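Local coordinates for protein nucleoporin nup120 (Schizosaccharomyces pombe, PDB 4GQ2) that serves as a structural constituent of the nuclear pore complex, whose nucleoporins can also dock transiently associated nuclear transport factors, at residues L161-L175 with V186-P200. Residues are numbered along the deposited sequence; the frame is centred on the assembly and turned at random.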
loop_
_atom_site.group_PDB
_atom_site.type_symbol
_atom_site.label_atom_id
_atom_site.label_comp_id
_atom_site.label_asym_id
_atom_site.label_seq_id
_atom_site.Cartn_x
_atom_site.Cartn_y
_atom_site.Cartn_z
ATOM N N LEU A 161 21.319 -3.911 36.535
ATOM C CA LEU A 161 21.630 -4.117 37.948
ATOM C C LEU A 161 20.338 -4.452 38.694
ATOM O O LEU A 161 19.303 -3.813 38.471
ATOM C CB LEU A 161 22.261 -2.848 38.535
ATOM C CG LEU A 161 23.783 -2.614 38.517
ATOM C CD1 LEU A 161 24.483 -3.172 37.287
ATOM C CD2 LEU A 161 24.099 -1.132 38.678
ATOM N N CYS A 162 20.402 -5.450 39.571
ATOM C CA CYS A 162 19.236 -5.871 40.352
ATOM C C CYS A 162 19.372 -5.542 41.828
ATOM O O CYS A 162 20.410 -5.800 42.445
ATOM C CB CYS A 162 18.990 -7.370 40.193
ATOM S SG CYS A 162 19.039 -7.886 38.474
ATOM N N TYR A 163 18.302 -4.990 42.390
ATOM C CA TYR A 163 18.275 -4.600 43.790
ATOM C C TYR A 163 17.059 -5.181 44.486
ATOM O O TYR A 163 15.976 -5.243 43.904
ATOM C CB TYR A 163 18.247 -3.083 43.909
ATOM C CG TYR A 163 19.466 -2.395 43.347
ATOM C CD1 TYR A 163 20.619 -2.234 44.118
ATOM C CD2 TYR A 163 19.464 -1.886 42.047
ATOM C CE1 TYR A 163 21.741 -1.590 43.609
ATOM C CE2 TYR A 163 20.581 -1.249 41.526
ATOM C CZ TYR A 163 21.715 -1.100 42.311
ATOM O OH TYR A 163 22.823 -0.464 41.799
ATOM N N ARG A 164 17.249 -5.604 45.735
ATOM C CA ARG A 164 16.151 -6.056 46.583
ATOM C C ARG A 164 16.067 -5.179 47.834
ATOM O O ARG A 164 16.624 -5.531 48.876
ATOM C CB ARG A 164 16.329 -7.526 46.968
ATOM C CG ARG A 164 15.991 -8.508 45.863
ATOM C CD ARG A 164 16.203 -9.934 46.337
ATOM N NE ARG A 164 15.753 -10.908 45.347
ATOM C CZ ARG A 164 15.911 -12.224 45.459
ATOM N NH1 ARG A 164 16.510 -12.748 46.521
ATOM N NH2 ARG A 164 15.466 -13.020 44.501
ATOM N N PRO A 165 15.365 -4.033 47.733
ATOM C CA PRO A 165 15.295 -3.085 48.844
ATOM C C PRO A 165 14.589 -3.700 50.041
ATOM O O PRO A 165 13.607 -4.427 49.876
ATOM C CB PRO A 165 14.469 -1.920 48.275
ATOM C CG PRO A 165 14.446 -2.134 46.796
ATOM C CD PRO A 165 14.495 -3.619 46.621
ATOM N N ILE A 166 15.104 -3.411 51.232
ATOM C CA ILE A 166 14.613 -4.025 52.463
ATOM C C ILE A 166 13.166 -3.632 52.753
ATOM O O ILE A 166 12.357 -4.482 53.126
ATOM C CB ILE A 166 15.571 -3.743 53.645
ATOM C CG1 ILE A 166 16.854 -4.569 53.465
ATOM C CG2 ILE A 166 14.913 -4.064 54.983
ATOM C CD1 ILE A 166 18.063 -4.017 54.186
ATOM N N SER A 167 12.832 -2.363 52.525
ATOM C CA SER A 167 11.465 -1.872 52.719
ATOM C C SER A 167 10.401 -2.608 51.885
ATOM O O SER A 167 9.214 -2.579 52.223
ATOM C CB SER A 167 11.394 -0.364 52.473
ATOM O OG SER A 167 11.771 -0.038 51.149
ATOM N N PHE A 168 10.828 -3.279 50.816
ATOM C CA PHE A 168 9.912 -4.028 49.945
ATOM C C PHE A 168 9.487 -5.362 50.557
ATOM O O PHE A 168 8.553 -6.003 50.076
ATOM C CB PHE A 168 10.549 -4.272 48.565
ATOM C CG PHE A 168 10.673 -3.034 47.706
ATOM C CD1 PHE A 168 10.621 -1.749 48.260
ATOM C CD2 PHE A 168 10.877 -3.152 46.338
ATOM C CE1 PHE A 168 10.750 -0.622 47.461
ATOM C CE2 PHE A 168 11.004 -2.025 45.534
ATOM C CZ PHE A 168 10.943 -0.759 46.095
ATOM N N LEU A 169 10.176 -5.789 51.609
ATOM C CA LEU A 169 9.878 -7.081 52.227
ATOM C C LEU A 169 8.521 -7.094 52.927
ATOM O O LEU A 169 7.776 -8.070 52.828
ATOM C CB LEU A 169 10.998 -7.516 53.179
ATOM C CG LEU A 169 12.306 -7.991 52.521
ATOM C CD1 LEU A 169 13.429 -8.101 53.542
ATOM C CD2 LEU A 169 12.128 -9.309 51.773
ATOM N N ASN A 170 8.191 -5.989 53.590
ATOM C CA ASN A 170 6.993 -5.900 54.419
ATOM C C ASN A 170 5.925 -4.994 53.835
ATOM O O ASN A 170 4.746 -5.098 54.188
ATOM C CB ASN A 170 7.363 -5.369 55.804
ATOM C CG ASN A 170 8.205 -6.341 56.598
ATOM O OD1 ASN A 170 9.424 -6.388 56.445
ATOM N ND2 ASN A 170 7.555 -7.139 57.446
ATOM N N GLN A 171 6.356 -4.086 52.964
ATOM C CA GLN A 171 5.486 -3.063 52.410
ATOM C C GLN A 171 5.367 -3.248 50.894
ATOM O O GLN A 171 6.322 -3.668 50.238
ATOM C CB GLN A 171 6.032 -1.674 52.769
ATOM C CG GLN A 171 6.104 -1.394 54.272
ATOM C CD GLN A 171 6.930 -0.159 54.623
ATOM O OE1 GLN A 171 8.119 -0.080 54.309
ATOM N NE2 GLN A 171 6.303 0.803 55.297
ATOM N N LYS A 172 4.191 -2.953 50.344
ATOM C CA LYS A 172 3.947 -3.140 48.910
ATOM C C LYS A 172 4.176 -1.851 48.112
ATOM O O LYS A 172 3.438 -0.879 48.295
ATOM C CB LYS A 172 2.534 -3.684 48.660
ATOM C CG LYS A 172 2.319 -4.221 47.255
ATOM C CD LYS A 172 0.948 -4.855 47.098
ATOM C CE LYS A 172 0.766 -5.415 45.698
ATOM N NZ LYS A 172 -0.499 -6.189 45.594
ATOM N N PRO A 173 5.195 -1.844 47.221
ATOM C CA PRO A 173 5.504 -0.664 46.411
ATOM C C PRO A 173 4.339 -0.346 45.483
ATOM O O PRO A 173 3.733 -1.260 44.917
ATOM C CB PRO A 173 6.740 -1.096 45.606
ATOM C CG PRO A 173 7.309 -2.256 46.354
ATOM C CD PRO A 173 6.101 -2.962 46.902
ATOM N N ASP A 174 4.023 0.938 45.351
ATOM C CA ASP A 174 2.810 1.359 44.673
ATOM C C ASP A 174 3.066 2.402 43.578
ATOM O O ASP A 174 2.666 2.217 42.432
ATOM C CB ASP A 174 1.805 1.888 45.699
ATOM C CG ASP A 174 0.401 1.988 45.142
ATOM O OD1 ASP A 174 -0.110 0.982 44.594
ATOM O OD2 ASP A 174 -0.197 3.075 45.267
ATOM N N LEU A 175 3.726 3.497 43.935
ATOM C CA LEU A 175 4.039 4.539 42.966
ATOM C C LEU A 175 5.522 4.878 43.006
ATOM O O LEU A 175 6.166 4.740 44.050
ATOM C CB LEU A 175 3.190 5.791 43.210
ATOM C CG LEU A 175 1.664 5.682 43.066
ATOM C CD1 LEU A 175 0.976 6.885 43.696
ATOM C CD2 LEU A 175 1.245 5.533 41.609
ATOM N N VAL A 186 9.822 5.695 46.199
ATOM C CA VAL A 186 8.805 4.667 46.049
ATOM C C VAL A 186 7.855 4.760 47.240
ATOM O O VAL A 186 8.279 4.675 48.392
ATOM C CB VAL A 186 9.438 3.257 45.977
ATOM C CG1 VAL A 186 8.373 2.177 45.870
ATOM C CG2 VAL A 186 10.416 3.160 44.817
ATOM N N SER A 187 6.572 4.955 46.955
ATOM C CA SER A 187 5.550 4.999 47.997
ATOM C C SER A 187 4.870 3.644 48.110
ATOM O O SER A 187 4.866 2.854 47.155
ATOM C CB SER A 187 4.518 6.094 47.706
ATOM O OG SER A 187 3.755 5.794 46.550
ATOM N N PHE A 188 4.282 3.383 49.275
ATOM C CA PHE A 188 3.713 2.071 49.553
ATOM C C PHE A 188 2.197 2.089 49.630
ATOM O O PHE A 188 1.602 3.086 50.034
ATOM C CB PHE A 188 4.335 1.473 50.815
ATOM C CG PHE A 188 5.829 1.337 50.738
ATOM C CD1 PHE A 188 6.411 0.282 50.036
ATOM C CD2 PHE A 188 6.659 2.274 51.351
ATOM C CE1 PHE A 188 7.790 0.159 49.961
ATOM C CE2 PHE A 188 8.041 2.154 51.277
ATOM C CZ PHE A 188 8.606 1.095 50.583
ATOM N N PHE A 189 1.587 0.973 49.240
ATOM C CA PHE A 189 0.139 0.874 49.107
ATOM C C PHE A 189 -0.614 1.182 50.402
ATOM O O PHE A 189 -1.653 1.850 50.370
ATOM C CB PHE A 189 -0.262 -0.510 48.584
ATOM C CG PHE A 189 -1.740 -0.673 48.398
ATOM C CD1 PHE A 189 -2.343 -0.319 47.198
ATOM C CD2 PHE A 189 -2.535 -1.151 49.432
ATOM C CE1 PHE A 189 -3.711 -0.452 47.027
ATOM C CE2 PHE A 189 -3.904 -1.284 49.271
ATOM C CZ PHE A 189 -4.493 -0.937 48.066
ATOM N N ASN A 190 -0.096 0.685 51.528
ATOM C CA ASN A 190 -0.751 0.858 52.828
ATOM C C ASN A 190 -0.248 2.086 53.597
ATOM O O ASN A 190 -0.632 2.311 54.743
ATOM C CB ASN A 190 -0.633 -0.417 53.680
ATOM C CG ASN A 190 -1.254 -1.635 53.007
ATOM O OD1 ASN A 190 -0.750 -2.127 52.000
ATOM N ND2 ASN A 190 -2.346 -2.131 53.569
ATOM N N GLY A 191 0.607 2.875 52.954
ATOM C CA GLY A 191 1.162 4.084 53.555
ATOM C C GLY A 191 2.674 4.045 53.665
ATOM O O GLY A 191 3.267 2.972 53.810
ATOM N N GLY A 192 3.298 5.220 53.605
ATOM C CA GLY A 192 4.751 5.321 53.701
ATOM C C GLY A 192 5.463 5.662 52.402
ATOM O O GLY A 192 4.889 5.573 51.315
ATOM N N LEU A 193 6.731 6.042 52.526
ATOM C CA LEU A 193 7.521 6.535 51.402
ATOM C C LEU A 193 9.016 6.350 51.657
ATOM O O LEU A 193 9.541 6.800 52.676
ATOM C CB LEU A 193 7.206 8.016 51.145
ATOM C CG LEU A 193 7.897 8.742 49.986
ATOM C CD1 LEU A 193 7.221 8.438 48.655
ATOM C CD2 LEU A 193 7.914 10.240 50.243
ATOM N N THR A 194 9.692 5.701 50.716
ATOM C CA THR A 194 11.129 5.465 50.813
ATOM C C THR A 194 11.900 6.194 49.712
ATOM O O THR A 194 11.373 6.435 48.623
ATOM C CB THR A 194 11.465 3.954 50.773
ATOM O OG1 THR A 194 12.872 3.769 50.952
ATOM C CG2 THR A 194 11.057 3.327 49.444
ATOM N N LYS A 195 13.144 6.554 50.008
ATOM C CA LYS A 195 14.058 7.014 48.974
ATOM C C LYS A 195 15.169 5.985 48.829
ATOM O O LYS A 195 15.990 5.810 49.732
ATOM C CB LYS A 195 14.631 8.402 49.290
ATOM C CG LYS A 195 15.463 8.984 48.155
ATOM C CD LYS A 195 16.256 10.214 48.576
ATOM C CE LYS A 195 15.425 11.483 48.477
ATOM N NZ LYS A 195 16.182 12.669 48.963
ATOM N N ILE A 196 15.168 5.287 47.699
ATOM C CA ILE A 196 16.219 4.334 47.383
ATOM C C ILE A 196 17.358 5.062 46.669
ATOM O O ILE A 196 17.141 5.665 45.620
ATOM C CB ILE A 196 15.678 3.166 46.530
ATOM C CG1 ILE A 196 14.541 2.455 47.279
ATOM C CG2 ILE A 196 16.797 2.192 46.170
ATOM C CD1 ILE A 196 13.672 1.567 46.415
ATOM N N ILE A 197 18.558 5.016 47.258
ATOM C CA ILE A 197 19.741 5.658 46.678
ATOM C C ILE A 197 20.767 4.602 46.294
ATOM O O ILE A 197 21.214 3.818 47.136
ATOM C CB ILE A 197 20.399 6.694 47.628
ATOM C CG1 ILE A 197 19.400 7.767 48.070
ATOM C CG2 ILE A 197 21.602 7.361 46.964
ATOM C CD1 ILE A 197 18.831 7.534 49.452
ATOM N N LEU A 198 21.145 4.603 45.019
ATOM C CA LEU A 198 22.017 3.573 44.469
ATOM C C LEU A 198 23.409 4.109 44.186
ATOM O O LEU A 198 23.588 5.288 43.868
ATOM C CB LEU A 198 21.431 3.003 43.174
ATOM C CG LEU A 198 19.925 2.761 43.083
ATOM C CD1 LEU A 198 19.481 2.864 41.637
ATOM C CD2 LEU A 198 19.528 1.422 43.679
ATOM N N ASN A 199 24.388 3.222 44.317
ATOM C CA ASN A 199 25.744 3.489 43.879
ATOM C C ASN A 199 25.990 2.551 42.707
ATOM O O ASN A 199 26.347 1.388 42.905
ATOM C CB ASN A 199 26.736 3.238 45.018
ATOM C CG ASN A 199 27.926 4.180 44.987
ATOM O OD1 ASN A 199 27.913 5.211 44.310
ATOM N ND2 ASN A 199 28.962 3.836 45.740
ATOM N N PRO A 200 25.753 3.042 41.475
ATOM C CA PRO A 200 25.807 2.191 40.284
ATOM C C PRO A 200 27.184 1.565 40.062
ATOM O O PRO A 200 27.292 0.556 39.366
ATOM C CB PRO A 200 25.467 3.161 39.143
ATOM C CG PRO A 200 24.757 4.302 39.793
ATOM C CD PRO A 200 25.418 4.437 41.131
HETATM O O HOH W 1 1.905 -1.340 51.726
#
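Phe189 N donates to Lys172 O at 2.8 Å, and Asp174 N reaches Ser187 O at the same separation, though in a less straight bond (N-H...O 144°). Ser187 N returns a bond to Leu175 O at 2.9 Å. Because Asp174 and Leu175 both face Ser187, the pairing of 173-175 with 186-188 carries a classic beta bulge. One water accepts from both Lys172 N and Asn190 N, tying Lys172 to the type I turn Phe188-Gly191, to which Asn190 belongs.

Phe188 fills the angle between loop and hairpin. With CG anti to the carbonyl carbon (chi1 -58°), its ring slides under Gln171, whose CB lies over one face, offset toward the rim, 3.4 Å from Phe188 CD1; the Gln171 amide stacks nearly flat on the same ring, planes 17° apart. Phe168 CD1 meets the ring edge, and Ser167 OG sits near the ring plane beside CZ while hydrogen-bonding Glu207, an acceptor shared with Thr194 OG1. An alanine in place of Phe188 would probably open a gap beside Phe168 and beneath Gln171, whose amide would lose the ring it stacks on.

The Phe168 ring is sandwiched between Pro165 CG and Pro173 CG, each over the centre of an opposite face, and its CZ touches Ile196 CD1 at 3.6 Å and Val186 CG1 at 3.9 Å. Farther along, Leu198 CD2 stands almost on the Tyr163 ring normal, 3.5 Å from the centroid, a CH-pi contact.

Strand 160-163 closes one four-stranded antiparallel sheet and 173-178 opens the next, consistent with successive blades of the beta-propeller. Backbone bonds thus hold the open end of the hairpin, whereas largely apolar packing seats the connecting loop on the second sheet, and Tyr163 on Leu198 links that sheet to the preceding one.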